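Iron(III) ABC transporter, periplasmic iron-compound-binding protein (Vibrio cholerae, PDB 5GGY) probably captures ferric siderophores such as iron-loaded Desferal in the periplasm and delivers them to an ABC transporter for uptake. Local coordinates at residues V30-I35 against V51-P56; V38-L43 against S57-I62; S210-V215 against M241-A246; Q217-Y222 against A246-S251; A168-V173 against F226-K231. All coordinates share one frame; numbering follows the deposited sequence.

Contact 1: residues V30-I35 against V51-P56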
# COMPACT_ATOMS: atom_id res chain seq x y z
N VAL A 30 13.58 4.50 10.10
CA VAL A 30 14.79 3.68 10.11
C VAL A 30 14.69 2.52 11.10
O VAL A 30 15.22 1.44 10.85
CB VAL A 30 16.05 4.52 10.44
CG1 VAL A 30 16.39 5.44 9.29
CG2 VAL A 30 15.86 5.31 11.73
N LEU A 31 13.99 2.73 12.21
CA LEU A 31 13.82 1.68 13.21
C LEU A 31 12.97 0.54 12.66
O LEU A 31 13.28 -0.63 12.88
CB LEU A 31 13.20 2.24 14.49
CG LEU A 31 14.10 3.08 15.39
CD1 LEU A 31 13.34 3.53 16.63
CD2 LEU A 31 15.36 2.31 15.77
N GLU A 32 11.89 0.90 11.96
CA GLU A 32 10.99 -0.09 11.38
C GLU A 32 11.68 -0.90 10.29
O GLU A 32 11.30 -2.03 10.01
CB GLU A 32 9.74 0.59 10.82
CG GLU A 32 8.87 1.26 11.87
CD GLU A 32 8.09 0.27 12.72
OE1 GLU A 32 7.44 0.71 13.69
OE2 GLU A 32 8.11 -0.94 12.41
N LEU A 33 12.70 -0.30 9.68
CA LEU A 33 13.48 -0.98 8.64
C LEU A 33 14.55 -1.87 9.24
O LEU A 33 15.24 -2.60 8.52
CB LEU A 33 14.11 0.05 7.70
CG LEU A 33 13.16 0.79 6.75
CD1 LEU A 33 13.93 1.81 5.93
CD2 LEU A 33 12.44 -0.20 5.85
N GLY A 34 14.70 -1.81 10.56
CA GLY A 34 15.72 -2.58 11.24
C GLY A 34 17.07 -1.90 11.19
O GLY A 34 18.11 -2.55 11.23
N ILE A 35 17.05 -0.58 11.09
CA ILE A 35 18.27 0.22 11.07
C ILE A 35 18.39 1.01 12.37
O ILE A 35 17.63 1.94 12.61
CB ILE A 35 18.29 1.21 9.88
CG1 ILE A 35 18.18 0.46 8.55
CG2 ILE A 35 19.56 2.05 9.91
CD1 ILE A 35 19.46 -0.20 8.10
N VAL A 51 6.22 6.71 21.53
CA VAL A 51 6.15 5.39 22.15
C VAL A 51 6.69 4.27 21.26
O VAL A 51 7.69 3.63 21.59
CB VAL A 51 4.70 5.04 22.56
CG1 VAL A 51 4.68 3.73 23.32
CG2 VAL A 51 4.11 6.15 23.41
N GLN A 52 6.04 4.04 20.12
CA GLN A 52 6.45 2.98 19.21
C GLN A 52 6.84 3.53 17.84
O GLN A 52 6.21 4.47 17.33
CB GLN A 52 5.33 1.93 19.05
CG GLN A 52 4.02 2.46 18.48
CD GLN A 52 3.17 3.19 19.50
OE1 GLN A 52 2.95 2.70 20.61
NE2 GLN A 52 2.70 4.38 19.14
N PRO A 53 7.89 2.97 17.22
CA PRO A 53 8.71 1.85 17.73
C PRO A 53 9.67 2.26 18.84
O PRO A 53 10.07 3.42 18.91
CB PRO A 53 9.48 1.40 16.49
CG PRO A 53 9.62 2.64 15.69
CD PRO A 53 8.35 3.41 15.90
N GLU A 54 10.01 1.31 19.71
CA GLU A 54 10.90 1.60 20.83
C GLU A 54 12.32 1.90 20.36
O GLU A 54 12.89 1.16 19.56
CB GLU A 54 10.93 0.43 21.81
CG GLU A 54 11.85 0.66 23.00
CD GLU A 54 12.10 -0.60 23.81
OE1 GLU A 54 12.97 -0.55 24.71
OE2 GLU A 54 11.45 -1.63 23.54
N VAL A 55 12.88 2.99 20.86
CA VAL A 55 14.26 3.35 20.55
C VAL A 55 15.21 2.51 21.40
O VAL A 55 15.10 2.50 22.62
CB VAL A 55 14.52 4.84 20.80
CG1 VAL A 55 16.00 5.16 20.62
CG2 VAL A 55 13.67 5.69 19.87
N PRO A 56 16.14 1.79 20.75
CA PRO A 56 17.17 1.03 21.45
C PRO A 56 18.02 1.93 22.35
O PRO A 56 18.26 3.09 22.01
CB PRO A 56 18.02 0.44 20.31
CG PRO A 56 17.11 0.42 19.13
CD PRO A 56 16.22 1.62 19.28
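Leu31, on the last turn of helix 24-32, lies against four residues of the loop 51-56, and its different atoms divide the work. CB rests on the ring of Pro53, 3.8 Å from Pro53 CG, at the point where the two backbones come nearest. With CG turned away from the carbonyl carbon (chi1 -74°), the branched end is carried out over the following residues of the loop. CD1 approaches the methyl CG2 of Val55 at 3.9 Å, the two side chains meeting at about a right angle, and also packs beside the carbonyl oxygen of Glu54. The other branch, CD2, reaches end-on to Pro56, 3.7 Å from Pro56 CD. Glu32 comes next, and its chain bends at chi2 (-74°) and crosses Pro53 obliquely, with OE1 3.5 Å from both Pro53 CB and Pro53 CG. That is a van der Waals approach; the charge is matched by Lys136, which makes a salt bridge with OE2, while OE1 is hydrogen-bonded to the hydroxyl of Tyr266. The arrangement is a helix C-terminus packed on a loop with two prolines, Pro53 and Pro56, that leads from helix 43-49 to strand 60-61. A cis peptide bond precedes Pro53, and Tyr46 of that same helix is hydrogen-bonded to Pro53 O, so the loop is held from its own side as well. Gly34 is the first residue to leave helical angles, in a Schellman motif: Gly34 N binds Leu31 O at 3.0 Å, and Ile35 N turns back to Val30 O at 2.7 Å. The positive phi of Gly34, 82°, lets the chain turn away two residues after Glu32.

Contact 2: residues V38-L43 against S57-I62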
# COMPACT_ATOMS: atom_id res chain seq x y z
N VAL A 38 22.73 5.88 15.28
CA VAL A 38 23.65 6.18 16.37
C VAL A 38 23.27 7.49 17.06
O VAL A 38 23.73 7.77 18.16
CB VAL A 38 25.11 6.25 15.88
CG1 VAL A 38 25.50 4.97 15.15
CG2 VAL A 38 25.31 7.46 14.98
N GLY A 39 22.43 8.27 16.39
CA GLY A 39 22.00 9.56 16.92
C GLY A 39 20.57 9.90 16.57
O GLY A 39 20.15 9.77 15.41
N ALA A 40 19.81 10.35 17.57
CA ALA A 40 18.41 10.70 17.40
C ALA A 40 18.03 11.79 18.39
O ALA A 40 18.66 11.92 19.44
CB ALA A 40 17.52 9.46 17.58
N PRO A 41 17.00 12.59 18.07
CA PRO A 41 16.66 13.74 18.92
C PRO A 41 15.59 13.45 19.98
O PRO A 41 14.69 12.63 19.74
CB PRO A 41 16.14 14.76 17.92
CG PRO A 41 15.47 13.92 16.88
CD PRO A 41 16.24 12.62 16.81
N GLU A 42 15.70 14.12 21.13
CA GLU A 42 14.68 14.10 22.19
C GLU A 42 14.12 12.72 22.51
O GLU A 42 12.92 12.49 22.43
CB GLU A 42 13.54 15.04 21.81
CG GLU A 42 13.97 16.49 21.59
CD GLU A 42 12.84 17.37 21.09
OE1 GLU A 42 12.89 17.79 19.91
OE2 GLU A 42 11.90 17.64 21.87
N LEU A 43 15.00 11.80 22.89
CA LEU A 43 14.62 10.41 23.11
C LEU A 43 13.67 10.21 24.30
O LEU A 43 12.78 9.37 24.24
CB LEU A 43 15.86 9.55 23.29
CG LEU A 43 16.75 9.44 22.06
CD1 LEU A 43 17.81 8.36 22.24
CD2 LEU A 43 15.91 9.17 20.82
N SER A 57 18.48 1.40 23.48
CA SER A 57 19.23 2.19 24.45
C SER A 57 20.61 2.60 23.92
O SER A 57 21.25 3.48 24.49
CB SER A 57 19.39 1.40 25.76
OG SER A 57 20.03 0.16 25.53
N SER A 58 21.05 1.97 22.84
CA SER A 58 22.35 2.27 22.24
C SER A 58 22.36 3.65 21.59
O SER A 58 23.40 4.30 21.50
CB SER A 58 22.72 1.21 21.21
OG SER A 58 21.93 1.35 20.04
N VAL A 59 21.19 4.08 21.12
CA VAL A 59 21.05 5.37 20.44
C VAL A 59 21.32 6.54 21.37
O VAL A 59 20.71 6.64 22.44
CB VAL A 59 19.64 5.53 19.84
CG1 VAL A 59 19.58 6.76 18.95
CG2 VAL A 59 19.25 4.28 19.07
N GLN A 60 22.23 7.42 20.97
CA GLN A 60 22.52 8.61 21.76
C GLN A 60 21.61 9.77 21.38
O GLN A 60 21.20 9.91 20.23
CB GLN A 60 23.98 9.03 21.59
CG GLN A 60 24.99 8.05 22.15
CD GLN A 60 26.18 8.74 22.77
OE1 GLN A 60 26.04 9.67 23.56
NE2 GLN A 60 27.38 8.30 22.40
N ASP A 61 21.31 10.61 22.37
CA ASP A 61 20.50 11.80 22.15
C ASP A 61 21.39 12.94 21.65
O ASP A 61 22.37 13.31 22.32
CB ASP A 61 19.76 12.20 23.43
CG ASP A 61 18.66 13.21 23.18
OD1 ASP A 61 18.91 14.23 22.49
OD2 ASP A 61 17.53 12.98 23.66
N ILE A 62 21.06 13.50 20.49
CA ILE A 62 21.88 14.53 19.88
C ILE A 62 21.24 15.92 19.94
O ILE A 62 21.60 16.81 19.17
CB ILE A 62 22.20 14.19 18.40
CG1 ILE A 62 20.96 13.63 17.69
CG2 ILE A 62 23.33 13.19 18.32
CD1 ILE A 62 20.09 14.69 17.06
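Asp61 OD2 accepts a hydrogen bond from Leu43 N at 2.9 Å, with the donor standing above the carboxylate plane. CG of Asp61 is set opposite its own backbone N (chi1 -166°), which swings the carboxylate across to the start of helix 43-49, where Glu42 holds the N-cap position. The other oxygen, OD1, is hydrogen-bonded to Gly63 N, so the group is tied at both oxygens. Partial charge at the helix start would probably favour a negative carboxylate here. Strands 39-40 and 60-61 are the two parallel strands of a beta-alpha-beta unit whose helix is 43-49, with Gly39 opposite Gln60 and Ala40 opposite Asp61. Three backbone bonds join them: Gln60 N to Val38 O at 3.2 Å, Ala40 N to Gln60 O at 3.0 Å and Ile62 N to Ala40 O at 3.1 Å. Ala40 CB and Val59 CG1 pack at 3.7 Å, and Leu27 of helix 24-32 touches both Ala40 and Leu43. Leu43 CD1 lies 3.4 Å from Val59 O, while its CB and CG slide past the Asp61 carboxylate in the opposite direction. Ile62 sends CG1 between its own N and carbonyl carbon (chi1 42°), folding the chain back over the Ala40 peptide. From there CD1 meets Pro41 CB at 4.0 Å, and CG2 lies 4.1 Å from Gly39 CA.

Contact 3: residues S210-V215 against M241-A246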
# COMPACT_ATOMS: atom_id res chain seq x y z
N SER A 210 -15.09 25.70 21.39
CA SER A 210 -16.52 25.86 21.18
C SER A 210 -16.97 25.47 19.77
O SER A 210 -18.14 25.18 19.54
CB SER A 210 -16.93 27.31 21.46
OG SER A 210 -16.21 28.21 20.63
N GLU A 211 -16.03 25.46 18.82
CA GLU A 211 -16.34 25.10 17.44
C GLU A 211 -16.74 23.64 17.31
O GLU A 211 -17.37 23.25 16.33
CB GLU A 211 -15.15 25.39 16.52
CG GLU A 211 -15.00 26.85 16.12
CD GLU A 211 -16.13 27.34 15.23
OE1 GLU A 211 -16.77 26.50 14.56
OE2 GLU A 211 -16.37 28.57 15.19
N LEU A 212 -16.38 22.83 18.30
CA LEU A 212 -16.72 21.41 18.29
C LEU A 212 -18.21 21.18 18.55
O LEU A 212 -18.69 20.05 18.47
CB LEU A 212 -15.89 20.65 19.32
CG LEU A 212 -14.38 20.56 19.06
CD1 LEU A 212 -13.75 19.53 19.98
CD2 LEU A 212 -14.12 20.22 17.60
N GLN A 213 -18.93 22.25 18.86
CA GLN A 213 -20.38 22.17 19.00
C GLN A 213 -21.03 21.75 17.69
O GLN A 213 -22.10 21.13 17.68
CB GLN A 213 -20.97 23.51 19.46
CG GLN A 213 -20.89 23.75 20.95
CD GLN A 213 -21.53 25.07 21.34
OE1 GLN A 213 -22.50 25.11 22.10
NE2 GLN A 213 -20.99 26.17 20.82
N HIS A 214 -20.38 22.08 16.57
CA HIS A 214 -20.89 21.72 15.25
C HIS A 214 -20.79 20.23 14.98
O HIS A 214 -21.21 19.75 13.93
CB HIS A 214 -20.14 22.50 14.17
CG HIS A 214 -20.68 23.87 13.93
ND1 HIS A 214 -19.86 24.98 13.82
CD2 HIS A 214 -21.94 24.32 13.77
CE1 HIS A 214 -20.60 26.05 13.61
NE2 HIS A 214 -21.87 25.68 13.57
N VAL A 215 -20.23 19.48 15.93
CA VAL A 215 -20.15 18.04 15.80
C VAL A 215 -21.32 17.37 16.51
O VAL A 215 -21.16 16.74 17.56
CB VAL A 215 -18.82 17.49 16.35
CG1 VAL A 215 -18.62 16.04 15.92
CG2 VAL A 215 -17.65 18.34 15.86
N MET A 241 -21.03 19.56 25.40
CA MET A 241 -20.83 19.13 24.02
C MET A 241 -21.78 18.01 23.65
O MET A 241 -22.03 17.11 24.46
CB MET A 241 -19.38 18.69 23.80
CG MET A 241 -18.38 19.83 23.80
SD MET A 241 -18.62 20.93 22.39
CE MET A 241 -17.39 22.19 22.74
N PRO A 242 -22.31 18.05 22.42
CA PRO A 242 -23.24 17.03 21.92
C PRO A 242 -22.64 15.62 21.95
O PRO A 242 -23.31 14.68 22.36
CB PRO A 242 -23.50 17.46 20.47
CG PRO A 242 -23.21 18.92 20.46
CD PRO A 242 -22.09 19.12 21.44
N PHE A 243 -21.38 15.50 21.55
CA PHE A 243 -20.70 14.21 21.53
C PHE A 243 -20.31 13.76 22.93
O PHE A 243 -20.14 12.56 23.18
CB PHE A 243 -19.45 14.28 20.64
CG PHE A 243 -18.59 15.48 20.89
CD1 PHE A 243 -17.60 15.45 21.86
CD2 PHE A 243 -18.76 16.64 20.15
CE1 PHE A 243 -16.80 16.55 22.09
CE2 PHE A 243 -17.96 17.74 20.38
CZ PHE A 243 -16.98 17.70 21.34
N VAL A 244 -20.16 14.71 23.84
CA VAL A 244 -19.80 14.40 25.22
C VAL A 244 -21.01 13.87 25.97
O VAL A 244 -20.93 12.84 26.65
CB VAL A 244 -19.23 15.64 25.94
CG1 VAL A 244 -19.25 15.44 27.45
CG2 VAL A 244 -17.83 15.94 25.45
N GLN A 245 -22.13 14.57 25.85
CA GLN A 245 -23.37 14.16 26.50
C GLN A 245 -23.90 12.86 25.91
O GLN A 245 -24.58 12.09 26.59
CB GLN A 245 -24.42 15.26 26.38
CG GLN A 245 -24.15 16.48 27.25
CD GLN A 245 -25.14 17.59 27.01
OE1 GLN A 245 -25.44 17.94 25.87
NE2 GLN A 245 -25.67 18.16 28.09
N ALA A 246 -23.59 12.62 24.64
CA ALA A 246 -24.00 11.39 23.97
C ALA A 246 -23.01 10.27 24.23
O ALA A 246 -23.25 9.12 23.86
CB ALA A 246 -24.16 11.63 22.48
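Phe243 has its CG between its own backbone N and carbonyl carbon (chi1 47°), and this turns the ring edge-on to the backbone of Leu212 and Val215; Met241, folded at chi1 -72° and chi2 -66°, carries its sulfur to the same 3-10 turn. The contact joins that turn, which leads from strand 204-208 to strand 219-223, to the short helix 242-245, with Met241 at the N-cap. Leu212 CB lies 3.7 Å from Phe243 CE2 and its CD1 leans on CZ. Val215 CB packs 3.9 Å from Phe243 CD2, and Val220 of strand 219-223 touches both Val215 and Phe243. Met241 CB covers one face of the ring, toward its rim. Further along, Met241 SD sits 3.8 Å from Gln213 N, and its methyl CE reaches Leu212 CB at 4.0 Å. Pro242 sets its ring against the backbone carbonyls, CG at 3.7 Å from Gln213 O. The turn itself is drawn together at Ser210 O, which accepts from Gln213 N and from the Gln213 side chain, NE2, on opposite faces of its plane. At the edge of the Phe243 ring, near its plane, Val215 O stands 3.5 Å from CD2.

Contact 4: residues Q217-Y222 against A246-S251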
# COMPACT_ATOMS: atom_id res chain seq x y z
N GLN A 217 -22.82 15.18 14.82
CA GLN A 217 -22.65 13.88 14.18
C GLN A 217 -21.55 13.04 14.80
O GLN A 217 -20.36 13.25 14.54
CB GLN A 217 -22.38 14.09 12.69
CG GLN A 217 -21.37 15.19 12.39
CD GLN A 217 -21.67 15.93 11.11
OE1 GLN A 217 -21.94 15.33 10.08
NE2 GLN A 217 -21.63 17.26 11.18
N GLY A 218 -21.94 12.08 15.62
CA GLY A 218 -21.03 11.03 16.05
C GLY A 218 -19.92 11.39 17.01
O GLY A 218 -20.14 12.00 18.05
N TYR A 219 -18.70 11.02 16.63
CA TYR A 219 -17.63 10.80 17.61
C TYR A 219 -16.45 11.77 17.52
O TYR A 219 -16.10 12.26 16.45
CB TYR A 219 -17.13 9.36 17.48
CG TYR A 219 -18.20 8.32 17.74
CD1 TYR A 219 -18.24 7.63 18.94
CD2 TYR A 219 -19.17 8.04 16.79
CE1 TYR A 219 -19.22 6.68 19.19
CE2 TYR A 219 -20.16 7.10 17.02
CZ TYR A 219 -20.18 6.42 18.22
OH TYR A 219 -21.16 5.48 18.46
N VAL A 220 -15.84 12.01 18.68
CA VAL A 220 -14.67 12.87 18.80
C VAL A 220 -13.53 12.13 19.49
O VAL A 220 -13.68 11.64 20.61
CB VAL A 220 -15.00 14.15 19.58
CG1 VAL A 220 -13.72 14.88 19.99
CG2 VAL A 220 -15.90 15.06 18.77
N LEU A 221 -12.39 12.05 18.81
CA LEU A 221 -11.22 11.38 19.36
C LEU A 221 -10.06 12.36 19.55
O LEU A 221 -9.74 13.11 18.63
CB LEU A 221 -10.78 10.22 18.45
CG LEU A 221 -11.77 9.07 18.26
CD1 LEU A 221 -11.22 8.05 17.28
CD2 LEU A 221 -12.09 8.42 19.59
N TYR A 222 -9.45 12.35 20.73
CA TYR A 222 -8.30 13.21 20.98
C TYR A 222 -7.09 12.40 21.45
O TYR A 222 -7.22 11.50 22.28
CB TYR A 222 -8.64 14.31 22.00
CG TYR A 222 -9.04 13.81 23.38
CD1 TYR A 222 -8.10 13.68 24.39
CD2 TYR A 222 -10.36 13.51 23.67
CE1 TYR A 222 -8.46 13.23 25.65
CE2 TYR A 222 -10.73 13.06 24.93
CZ TYR A 222 -9.78 12.93 25.91
OH TYR A 222 -10.14 12.49 27.16
N ALA A 246 -23.59 12.62 24.64
CA ALA A 246 -24.00 11.39 23.97
C ALA A 246 -23.01 10.27 24.23
O ALA A 246 -23.25 9.12 23.86
CB ALA A 246 -24.16 11.63 22.48
N GLY A 247 -21.89 10.60 24.87
CA GLY A 247 -20.87 9.63 25.20
C GLY A 247 -20.03 9.22 24.01
O GLY A 247 -19.24 8.27 24.08
N ARG A 248 -20.18 9.94 22.90
CA ARG A 248 -19.42 9.66 21.69
C ARG A 248 -18.10 10.41 21.68
O ARG A 248 -17.83 11.21 20.79
CB ARG A 248 -20.24 10.01 20.45
CG ARG A 248 -21.66 9.46 20.47
CD ARG A 248 -22.30 9.53 19.10
NE ARG A 248 -23.74 9.75 19.19
CZ ARG A 248 -24.32 10.94 19.10
NH1 ARG A 248 -23.58 12.03 18.91
NH2 ARG A 248 -25.64 11.04 19.19
N VAL A 249 -17.28 10.17 22.69
CA VAL A 249 -15.97 10.81 22.79
C VAL A 249 -15.03 9.93 23.60
O VAL A 249 -15.44 9.29 24.57
CB VAL A 249 -16.07 12.21 23.44
CG1 VAL A 249 -16.69 12.13 24.83
CG2 VAL A 249 -14.71 12.90 23.48
N ASN A 250 -13.76 9.87 23.18
CA ASN A 250 -12.78 9.04 23.87
C ASN A 250 -11.35 9.51 23.62
O ASN A 250 -11.06 10.15 22.61
CB ASN A 250 -12.94 7.58 23.45
CG ASN A 250 -12.24 6.62 24.40
OD1 ASN A 250 -11.80 7.01 25.48
ND2 ASN A 250 -12.15 5.36 24.00
N SER A 251 -10.46 9.17 24.55
CA SER A 251 -9.05 9.50 24.40
C SER A 251 -8.33 8.40 23.62
O SER A 251 -8.70 7.22 23.72
CB SER A 251 -8.39 9.70 25.76
OG SER A 251 -8.39 8.50 26.52
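Strands 219-223 and 249-252 are neighbouring parallel strands in the mixed sheet of the C-terminal half, joined along the chain by a helical beta-alpha-beta crossover. Val220 pairs with Val249, Leu221 with Asn250 and Tyr222 with Ser251. Val220 N donates to Arg248 O at 3.0 Å, and Asn250 N to Val220 O at 3.1 Å, nearly along the C=O axis; the next bond, Tyr222 N to Asn250 O, is weak at 3.3 Å. Arg248, centre of an inverse gamma turn, enters the pairing with its aliphatic chain laid over the ring of Tyr219, the two side chains crossing at about a right angle. Arg248 CB stands 3.8 Å from the ring centroid, a CH-pi contact over the face, and Arg248 CD lies 3.8 Å from Tyr219 CE2. Gly218 O lies at the edge of the guanidinium, and Ala246 CB stands 3.4 Å above one face of it, over its centre. The other tyrosine, Tyr222, has chi1 62°, which swings its ring across the neighbouring strand: Ser251 CA sits over one face, 3.9 Å from the centroid, and Val249 CG2 lies at the edge. Leu221 CD2 packs on Asn250 CB at 4.0 Å, and Asn250 ND2 is hydrogen-bonded to Ser274 O of helix 262-276. Each tyrosine ring thus has a CH group of segment 246-251 over one face, so dispersion probably adds to the backbone bonds between the strands.

Contact 5: residues A168-V173 against F226-K231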
# COMPACT_ATOMS: atom_id res chain seq x y z
N ALA A 168 -4.61 22.10 21.94
CA ALA A 168 -3.59 23.13 22.02
C ALA A 168 -3.54 23.64 23.45
O ALA A 168 -2.48 23.88 24.02
CB ALA A 168 -3.89 24.26 21.06
N ASN A 169 -4.73 23.78 24.02
CA ASN A 169 -4.92 24.14 25.41
C ASN A 169 -6.36 23.80 25.75
O ASN A 169 -7.09 23.32 24.88
CB ASN A 169 -4.58 25.62 25.65
CG ASN A 169 -5.45 26.56 24.84
OD1 ASN A 169 -6.63 26.74 25.14
ND2 ASN A 169 -4.86 27.19 23.84
N PRO A 170 -6.79 24.02 27.00
CA PRO A 170 -8.17 23.64 27.34
C PRO A 170 -9.26 24.36 26.53
O PRO A 170 -10.40 23.93 26.59
CB PRO A 170 -8.27 24.00 28.82
CG PRO A 170 -6.89 23.81 29.32
CD PRO A 170 -6.00 24.28 28.22
N THR A 171 -8.91 25.42 25.79
CA THR A 171 -9.92 26.12 25.00
C THR A 171 -9.60 26.19 23.51
O THR A 171 -10.36 26.75 22.74
CB THR A 171 -10.15 27.55 25.54
OG1 THR A 171 -8.90 28.24 25.64
CG2 THR A 171 -10.81 27.49 26.91
N SER A 172 -8.47 25.61 23.11
CA SER A 172 -8.08 25.60 21.70
C SER A 172 -7.80 24.18 21.23
O SER A 172 -7.37 23.34 22.01
CB SER A 172 -6.85 26.48 21.47
OG SER A 172 -6.75 26.87 20.11
N VAL A 173 -8.04 23.92 19.96
CA VAL A 173 -7.94 22.56 19.41
C VAL A 173 -7.25 22.52 18.05
O VAL A 173 -7.43 23.40 17.22
CB VAL A 173 -9.36 21.92 19.32
CG1 VAL A 173 -9.52 21.12 18.04
CG2 VAL A 173 -9.64 21.08 20.54
N PHE A 226 -2.04 14.56 27.00
CA PHE A 226 -2.49 15.93 27.22
C PHE A 226 -2.55 16.20 28.72
O PHE A 226 -3.34 15.61 29.44
CB PHE A 226 -3.86 16.17 26.57
CG PHE A 226 -4.41 17.55 26.82
CD1 PHE A 226 -5.70 17.72 27.26
CD2 PHE A 226 -3.62 18.67 26.62
CE1 PHE A 226 -6.21 18.98 27.50
CE2 PHE A 226 -4.12 19.93 26.86
CZ PHE A 226 -5.41 20.08 27.30
N ALA A 227 -1.70 17.12 29.17
CA ALA A 227 -1.49 17.35 30.60
C ALA A 227 -2.72 17.87 31.33
O ALA A 227 -2.85 17.68 32.53
CB ALA A 227 -0.32 18.31 30.81
N GLU A 228 -3.62 18.52 30.60
CA GLU A 228 -4.79 19.13 31.22
C GLU A 228 -6.09 18.47 30.76
O GLU A 228 -7.10 19.14 30.59
CB GLU A 228 -4.82 20.62 30.92
CG GLU A 228 -3.44 21.22 30.72
CD GLU A 228 -3.31 22.61 31.31
OE1 GLU A 228 -3.00 22.71 32.52
OE2 GLU A 228 -3.50 23.60 30.57
N GLU A 229 -6.05 17.16 30.58
CA GLU A 229 -7.21 16.40 30.13
C GLU A 229 -8.35 16.46 31.14
O GLU A 229 -9.50 16.68 30.78
CB GLU A 229 -6.84 14.94 29.86
CG GLU A 229 -7.97 14.12 29.26
CD GLU A 229 -7.81 12.63 29.50
OE1 GLU A 229 -7.21 12.26 30.53
OE2 GLU A 229 -8.28 11.84 28.67
N LYS A 230 -8.00 16.26 32.41
CA LYS A 230 -8.97 16.30 33.50
C LYS A 230 -9.67 17.65 33.57
O LYS A 230 -10.87 17.72 33.78
CB LYS A 230 -8.27 16.00 34.83
CG LYS A 230 -9.14 16.13 36.06
CD LYS A 230 -8.53 17.10 37.06
CE LYS A 230 -9.21 16.99 38.42
NZ LYS A 230 -9.28 18.30 39.12
N LYS A 231 -8.90 18.72 33.37
CA LYS A 231 -9.43 20.07 33.43
C LYS A 231 -10.47 20.30 32.33
O LYS A 231 -11.51 20.93 32.57
CB LYS A 231 -8.32 21.11 33.30
CG LYS A 231 -8.83 22.54 33.36
CD LYS A 231 -7.70 23.55 33.32
CE LYS A 231 -8.25 24.95 33.54
NZ LYS A 231 -7.35 26.03 33.05
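Pro170 and Glu228 face each other with their CA atoms 6.8 Å apart, each belonging to a type I beta turn, Asn169 to Ser172 and Phe226 to Glu229. The first turn closes the beta hairpin between strands 161-167 and 172-176, with a classic bulge where Ala168 and Asn169 both face Ser172; the second leads into helix 229-234, with Glu228 at its N-cap. Pro170 is the main point of contact. Glu228, bent at chi2 (-142°), brings OE2 obliquely across to the Pro170 ring, 3.5 Å from Pro170 CD. From the first turn of the helix, Lys231, extended beyond CG, lays its CD 4.1 Å from Pro170 CG. Phe226, with CG set opposite its backbone N (chi1 177°), directs CZ to the backbone at the hairpin corner, 4.1 Å from Asn169 C, and Pro170 N is at the ring's edge. Phe167 stacks on the same ring, and Val232 touches both Pro170 and Phe226. Asn169 ties the turn from within, since OD1 is gripped by Thr171 N at 2.7 Å, an Asx turn, and by Thr171 OG1 at 2.8 Å. Over the centre of one face of the Phe226 ring lies Glu228 N, 3.8 Å above the plane.

How the contacts relate
The five contacts fall into two groups, as expected of a two-lobed binding protein of this family. Contacts 1 and 2, with centres 12 Å apart, interleave along the chain and meet where Val55 CG1 touches Leu43 CD2 at 4.0 Å. Contacts 3, 4 and 5 lie in the other half; the centre of contact 3 is about 37 Å from that of contact 1. Contacts 3 and 4 share Ala246, and Phe243 CG packs on Val220 CG2 at 3.4 Å. Contact 5 joins contact 4 through a probable hydrogen bond between Tyr222 OH and Glu229 OE2, 2.5 Å apart. Between the groups, nearest atoms of contacts 1 and 5 are still about 11 Å apart.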